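Local atomic coordinates of glucosidase (Croceicoccus marinus, PDB entry 5Z3K), a protein that probably hydrolyses O-glycosidic bonds, as a beta-glucosidase of glycoside hydrolase family 39. Residues D353-A358 and V414-T419; R234-F239 and S375-P380. All coordinates share one frame; numbering follows the deposited sequence.

Interaction 1. Residues D353-A358 and V414-T419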
loop_
_atom_site.group_PDB
_atom_site.type_symbol
_atom_site.label_atom_id
_atom_site.label_comp_id
_atom_site.label_asym_id
_atom_site.label_seq_id
_atom_site.Cartn_x
_atom_site.Cartn_y
_atom_site.Cartn_z
ATOM N N ASP A 353 21.015 -0.120 -9.088
ATOM C CA ASP A 353 20.875 -1.309 -9.924
ATOM C C ASP A 353 19.506 -1.940 -9.685
ATOM O O ASP A 353 18.710 -1.463 -8.863
ATOM C CB ASP A 353 22.048 -2.285 -9.685
ATOM C CG ASP A 353 22.050 -2.884 -8.289
ATOM O OD1 ASP A 353 20.965 -3.207 -7.766
ATOM O OD2 ASP A 353 23.145 -3.060 -7.711
ATOM N N ASP A 354 19.226 -3.030 -10.406
ATOM C CA ASP A 354 17.976 -3.761 -10.239
ATOM C C ASP A 354 18.154 -5.051 -9.440
ATOM O O ASP A 354 17.251 -5.896 -9.441
ATOM C CB ASP A 354 17.324 -4.045 -11.601
ATOM C CG ASP A 354 18.198 -4.876 -12.514
ATOM O OD1 ASP A 354 19.285 -5.309 -12.076
ATOM O OD2 ASP A 354 17.803 -5.095 -13.683
ATOM N N ASN A 355 19.290 -5.209 -8.748
ATOM C CA ASN A 355 19.574 -6.362 -7.896
ATOM C C ASN A 355 19.538 -6.017 -6.411
ATOM O O ASN A 355 20.206 -6.669 -5.603
ATOM C CB ASN A 355 20.936 -6.970 -8.211
ATOM C CG ASN A 355 21.285 -6.883 -9.659
ATOM O OD1 ASN A 355 22.158 -6.105 -10.048
ATOM N ND2 ASN A 355 20.614 -7.677 -10.476
ATOM N N GLY A 356 18.789 -4.990 -6.037
ATOM C CA GLY A 356 18.548 -4.706 -4.638
ATOM C C GLY A 356 19.236 -3.468 -4.103
ATOM O O GLY A 356 18.965 -3.085 -2.954
ATOM N N PHE A 357 20.118 -2.824 -4.873
ATOM C CA PHE A 357 20.692 -1.540 -4.461
ATOM C C PHE A 357 19.892 -0.448 -5.165
ATOM O O PHE A 357 20.264 0.047 -6.230
ATOM C CB PHE A 357 22.187 -1.438 -4.750
ATOM C CG PHE A 357 22.840 -0.268 -4.062
ATOM C CD1 PHE A 357 23.196 -0.348 -2.723
ATOM C CD2 PHE A 357 23.058 0.925 -4.741
ATOM C CE1 PHE A 357 23.774 0.733 -2.067
ATOM C CE2 PHE A 357 23.644 2.012 -4.095
ATOM C CZ PHE A 357 23.999 1.919 -2.755
ATOM N N ALA A 358 18.778 -0.069 -4.546
ATOM C CA ALA A 358 17.772 0.784 -5.171
ATOM C C ALA A 358 17.894 2.203 -4.643
ATOM O O ALA A 358 18.103 2.407 -3.448
ATOM C CB ALA A 358 16.373 0.245 -4.884
ATOM N N VAL A 414 16.957 -15.404 -11.267
ATOM C CA VAL A 414 18.095 -16.152 -10.741
ATOM C C VAL A 414 19.396 -15.373 -10.862
ATOM O O VAL A 414 20.365 -15.685 -10.161
ATOM C CB VAL A 414 18.229 -17.515 -11.445
ATOM C CG1 VAL A 414 17.008 -18.389 -11.166
ATOM C CG2 VAL A 414 18.435 -17.320 -12.930
ATOM N N ASP A 415 19.446 -14.361 -11.723
ATOM C CA ASP A 415 20.646 -13.551 -11.911
ATOM C C ASP A 415 20.652 -12.286 -11.056
ATOM O O ASP A 415 21.554 -11.449 -11.202
ATOM C CB ASP A 415 20.802 -13.183 -13.389
ATOM C CG ASP A 415 20.977 -14.408 -14.275
ATOM O OD1 ASP A 415 21.709 -15.335 -13.860
ATOM O OD2 ASP A 415 20.378 -14.450 -15.371
ATOM N N ALA A 416 19.691 -12.138 -10.145
ATOM C CA ALA A 416 19.533 -10.901 -9.388
ATOM C C ALA A 416 20.260 -10.915 -8.049
ATOM O O ALA A 416 19.822 -10.231 -7.116
ATOM C CB ALA A 416 18.048 -10.605 -9.173
ATOM N N ARG A 417 21.357 -11.666 -7.924
ATOM C CA ARG A 417 22.151 -11.637 -6.701
ATOM C C ARG A 417 22.646 -10.218 -6.435
ATOM O O ARG A 417 22.966 -9.476 -7.364
ATOM C CB ARG A 417 23.335 -12.603 -6.815
ATOM C CG ARG A 417 24.314 -12.556 -5.640
ATOM C CD ARG A 417 25.379 -13.648 -5.745
ATOM N NE ARG A 417 24.773 -14.963 -5.962
ATOM C CZ ARG A 417 24.293 -15.731 -4.990
ATOM N NH1 ARG A 417 24.356 -15.322 -3.732
ATOM N NH2 ARG A 417 23.753 -16.910 -5.276
ATOM N N SER A 418 22.673 -9.827 -5.156
ATOM C CA SER A 418 23.120 -8.485 -4.797
ATOM C C SER A 418 24.579 -8.283 -5.190
ATOM O O SER A 418 25.388 -9.218 -5.167
ATOM C CB SER A 418 22.941 -8.254 -3.293
ATOM O OG SER A 418 23.703 -7.156 -2.832
ATOM N N THR A 419 24.911 -7.049 -5.580
ATOM C CA THR A 419 26.302 -6.727 -5.895
ATOM C C THR A 419 27.180 -6.808 -4.657
ATOM O O THR A 419 28.397 -6.983 -4.776
ATOM C CB THR A 419 26.396 -5.335 -6.532
ATOM O OG1 THR A 419 25.580 -5.294 -7.709
ATOM C CG2 THR A 419 27.826 -5.000 -6.930
HETATM O O HOH W 1 23.132 -4.834 -5.330
HETATM O O HOH W 2 25.383 -2.664 -8.994
HETATM O O HOH W 3 19.609 -9.048 -4.502
#
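The Asp353 carboxylate faces Thr419 with OD2, which lies 3.3 Å from Thr419 OG1, while its other oxygen belongs to its own turn. Two backbone N-H groups reach OD1 from opposite faces: Asn355 N at 2.8 Å, 49° out of the plane, and Phe357 N at 3.0 Å on the syn side. The first bond makes an Asx turn. With chi1 at 67°, CG sits between the backbone N and the carbonyl carbon. The second flat group, the amide of Asn355, brings ND2 to 3.6 Å from Ala416 CA, while Asn355 CB lies 3.3 Å from Arg417 O.

Water does most of the polar joining. One molecule lies 2.6 Å from Asp353 OD2 and also bonds Thr419 OG1; a second takes the N-H of Thr419 and reaches the same OD2. A third donates to Asn355 O at 2.7 Å and to Ala416 O. Ser418 CA adds a CH...O contact to Asn355 O.

The hydroxyl of Tyr290, on barrel helix 277-291, hydrogen-bonds both Asp353 O and Gly356 N. The chemistry implies a hydrated seam at the surface, where one carboxylate both shapes its turn and meets the facing loop largely through solvent.

Interaction 2. Residues R234-F239 and S375-P380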
loop_
_atom_site.group_PDB
_atom_site.type_symbol
_atom_site.label_atom_id
_atom_site.label_comp_id
_atom_site.label_asym_id
_atom_site.label_seq_id
_atom_site.Cartn_x
_atom_site.Cartn_y
_atom_site.Cartn_z
ATOM N N ARG A 234 11.116 -13.370 -1.948
ATOM C CA ARG A 234 11.813 -12.285 -1.247
ATOM C C ARG A 234 12.419 -11.280 -2.222
ATOM O O ARG A 234 13.468 -10.702 -1.937
ATOM C CB ARG A 234 12.904 -12.810 -0.301
ATOM C CG ARG A 234 12.472 -13.889 0.669
ATOM C CD ARG A 234 11.210 -13.545 1.403
ATOM N NE ARG A 234 11.422 -13.618 2.841
ATOM C CZ ARG A 234 10.808 -14.471 3.650
ATOM N NH1 ARG A 234 9.920 -15.328 3.172
ATOM N NH2 ARG A 234 11.072 -14.448 4.941
ATOM N N ASP A 235 11.772 -11.067 -3.373
ATOM C CA ASP A 235 12.325 -10.236 -4.444
ATOM C C ASP A 235 11.515 -8.949 -4.536
ATOM O O ASP A 235 10.331 -8.999 -4.913
ATOM C CB ASP A 235 12.295 -10.993 -5.782
ATOM C CG ASP A 235 13.021 -10.258 -6.914
ATOM O OD1 ASP A 235 13.388 -9.078 -6.727
ATOM O OD2 ASP A 235 13.239 -10.881 -7.997
ATOM N N PRO A 236 12.090 -7.783 -4.209
ATOM C CA PRO A 236 11.297 -6.538 -4.241
ATOM C C PRO A 236 10.868 -6.134 -5.639
ATOM O O PRO A 236 10.014 -5.246 -5.775
ATOM C CB PRO A 236 12.243 -5.496 -3.612
ATOM C CG PRO A 236 13.622 -6.043 -3.875
ATOM C CD PRO A 236 13.478 -7.549 -3.773
HETATM N N MSE A 237 11.428 -6.757 -6.676
HETATM C CA MSE A 237 11.019 -6.498 -8.047
HETATM C C MSE A 237 9.618 -7.053 -8.360
HETATM O O MSE A 237 8.985 -6.597 -9.308
HETATM C CB MSE A 237 12.059 -7.083 -9.021
HETATM C CG MSE A 237 11.889 -6.668 -10.494
HETATM SE SE MSE A 237 11.932 -4.717 -10.800
HETATM C CE MSE A 237 13.829 -4.364 -10.449
ATOM N N ASP A 238 9.127 -7.999 -7.547
ATOM C CA ASP A 238 7.907 -8.737 -7.899
ATOM C C ASP A 238 6.740 -7.817 -8.237
ATOM O O ASP A 238 5.958 -8.098 -9.154
ATOM C CB ASP A 238 7.480 -9.652 -6.753
ATOM C CG ASP A 238 8.185 -10.977 -6.759
ATOM O OD1 ASP A 238 9.175 -11.137 -7.521
ATOM O OD2 ASP A 238 7.767 -11.845 -5.954
ATOM N N PHE A 239 6.584 -6.724 -7.491
ATOM C CA PHE A 239 5.382 -5.916 -7.668
ATOM C C PHE A 239 5.340 -5.272 -9.045
ATOM O O PHE A 239 4.271 -5.197 -9.667
ATOM C CB PHE A 239 5.303 -4.915 -6.525
ATOM C CG PHE A 239 5.483 -5.584 -5.212
ATOM C CD1 PHE A 239 4.471 -6.383 -4.690
ATOM C CD2 PHE A 239 6.688 -5.512 -4.550
ATOM C CE1 PHE A 239 4.648 -7.057 -3.504
ATOM C CE2 PHE A 239 6.878 -6.183 -3.363
ATOM C CZ PHE A 239 5.868 -6.955 -2.836
ATOM N N SER A 375 18.271 2.043 -0.636
ATOM C CA SER A 375 18.140 0.767 0.060
ATOM C C SER A 375 19.152 -0.212 -0.502
ATOM O O SER A 375 19.291 -0.334 -1.724
ATOM C CB SER A 375 16.733 0.178 -0.057
ATOM O OG SER A 375 16.644 -1.056 0.658
ATOM N N ASN A 376 19.851 -0.901 0.392
ATOM C CA ASN A 376 20.788 -1.961 0.036
ATOM C C ASN A 376 20.168 -3.276 0.497
ATOM O O ASN A 376 20.295 -3.658 1.664
ATOM C CB ASN A 376 22.155 -1.708 0.683
ATOM C CG ASN A 376 23.242 -2.590 0.106
ATOM O OD1 ASN A 376 23.015 -3.317 -0.864
ATOM N ND2 ASN A 376 24.431 -2.523 0.688
ATOM N N TYR A 377 19.481 -3.958 -0.418
ATOM C CA TYR A 377 18.754 -5.183 -0.118
ATOM C C TYR A 377 19.318 -6.345 -0.926
ATOM O O TYR A 377 19.556 -6.214 -2.129
ATOM C CB TYR A 377 17.249 -5.033 -0.427
ATOM C CG TYR A 377 16.524 -6.348 -0.258
ATOM C CD1 TYR A 377 16.143 -6.786 1.005
ATOM C CD2 TYR A 377 16.288 -7.185 -1.341
ATOM C CE1 TYR A 377 15.517 -7.996 1.176
ATOM C CE2 TYR A 377 15.672 -8.412 -1.175
ATOM C CZ TYR A 377 15.291 -8.807 0.092
ATOM O OH TYR A 377 14.664 -10.021 0.269
ATOM N N ALA A 378 19.479 -7.501 -0.282
ATOM C CA ALA A 378 20.002 -8.694 -0.945
ATOM C C ALA A 378 18.960 -9.804 -0.894
ATOM O O ALA A 378 18.517 -10.190 0.192
ATOM C CB ALA A 378 21.308 -9.153 -0.288
ATOM N N ILE A 379 18.562 -10.299 -2.062
ATOM C CA ILE A 379 17.754 -11.522 -2.105
ATOM C C ILE A 379 18.561 -12.657 -1.485
ATOM O O ILE A 379 19.727 -12.862 -1.873
ATOM C CB ILE A 379 17.364 -11.868 -3.552
ATOM C CG1 ILE A 379 16.442 -10.801 -4.153
ATOM C CG2 ILE A 379 16.704 -13.237 -3.610
ATOM C CD1 ILE A 379 16.365 -10.867 -5.676
ATOM N N PRO A 380 18.025 -13.403 -0.522
ATOM C CA PRO A 380 18.799 -14.512 0.054
ATOM C C PRO A 380 19.088 -15.592 -0.983
ATOM O O PRO A 380 18.299 -15.833 -1.904
ATOM C CB PRO A 380 17.896 -15.029 1.180
ATOM C CG PRO A 380 17.017 -13.844 1.528
ATOM C CD PRO A 380 16.776 -13.148 0.219
#
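Tyr377 makes the one direct hydrogen bond across this contact, its OH donating to Arg234 O at 2.6 Å. The hydroxyl sits 19° off the carbonyl plane with a C=O...donor angle of 135°, and the carbonyl oxygen lies near the plane of the ring, at its edge.

Apolar packing runs beside this bond. Pro236 CD leans obliquely on Tyr377 CE2 at 3.5 Å, and Arg234 CB meets Pro380 CD at 3.9 Å. Phe283 stacks edge-to-face with the tyrosine ring.

The Asp235 carboxylate is touched across the contact by the Ile379 methyl, CD1 lying 3.6 Å from Asp235 CG as the two side chains cross obliquely. It divides its two oxygens: OD1 caps the N-H of Met237 (a selenomethionine) at 3.0 Å, in a type I turn leading into helix 238-252, and OD2 forms a salt bridge with Arg413.

A phenylalanine in place of Tyr377 would probably keep the ring packing but leave Arg234 O without its hydroxyl donor. What results is a buried join between a barrel loop and the end of sandwich strand 369-376, in which one short bond satisfies a carbonyl, with proline and isoleucine carbons packed beside it.

Overall arrangement
Both contacts lie where the beta-sandwich meets the (beta/alpha)8 barrel, their centres about 8 Å apart. Interaction 2 is the buried one and crosses from barrel to sandwich; interaction 1 is a surface contact between two loops on the sandwich side. Each holds the end of one of two neighbouring strands, 357-363 in interaction 1 and 369-376 in interaction 2, which probably pair through Gly356 O to Tyr377 N (2.7 Å) and Ala358 O to Ser375 N (2.8 Å), while Ser418 CB packs on Ala378 CB. Their chemistry follows their place: water carries the polar links of interaction 1, whereas interaction 2 relies on a direct hydroxyl bond and apolar carbons. Arg413 ties them further, bonding Asp354 O and Asp235.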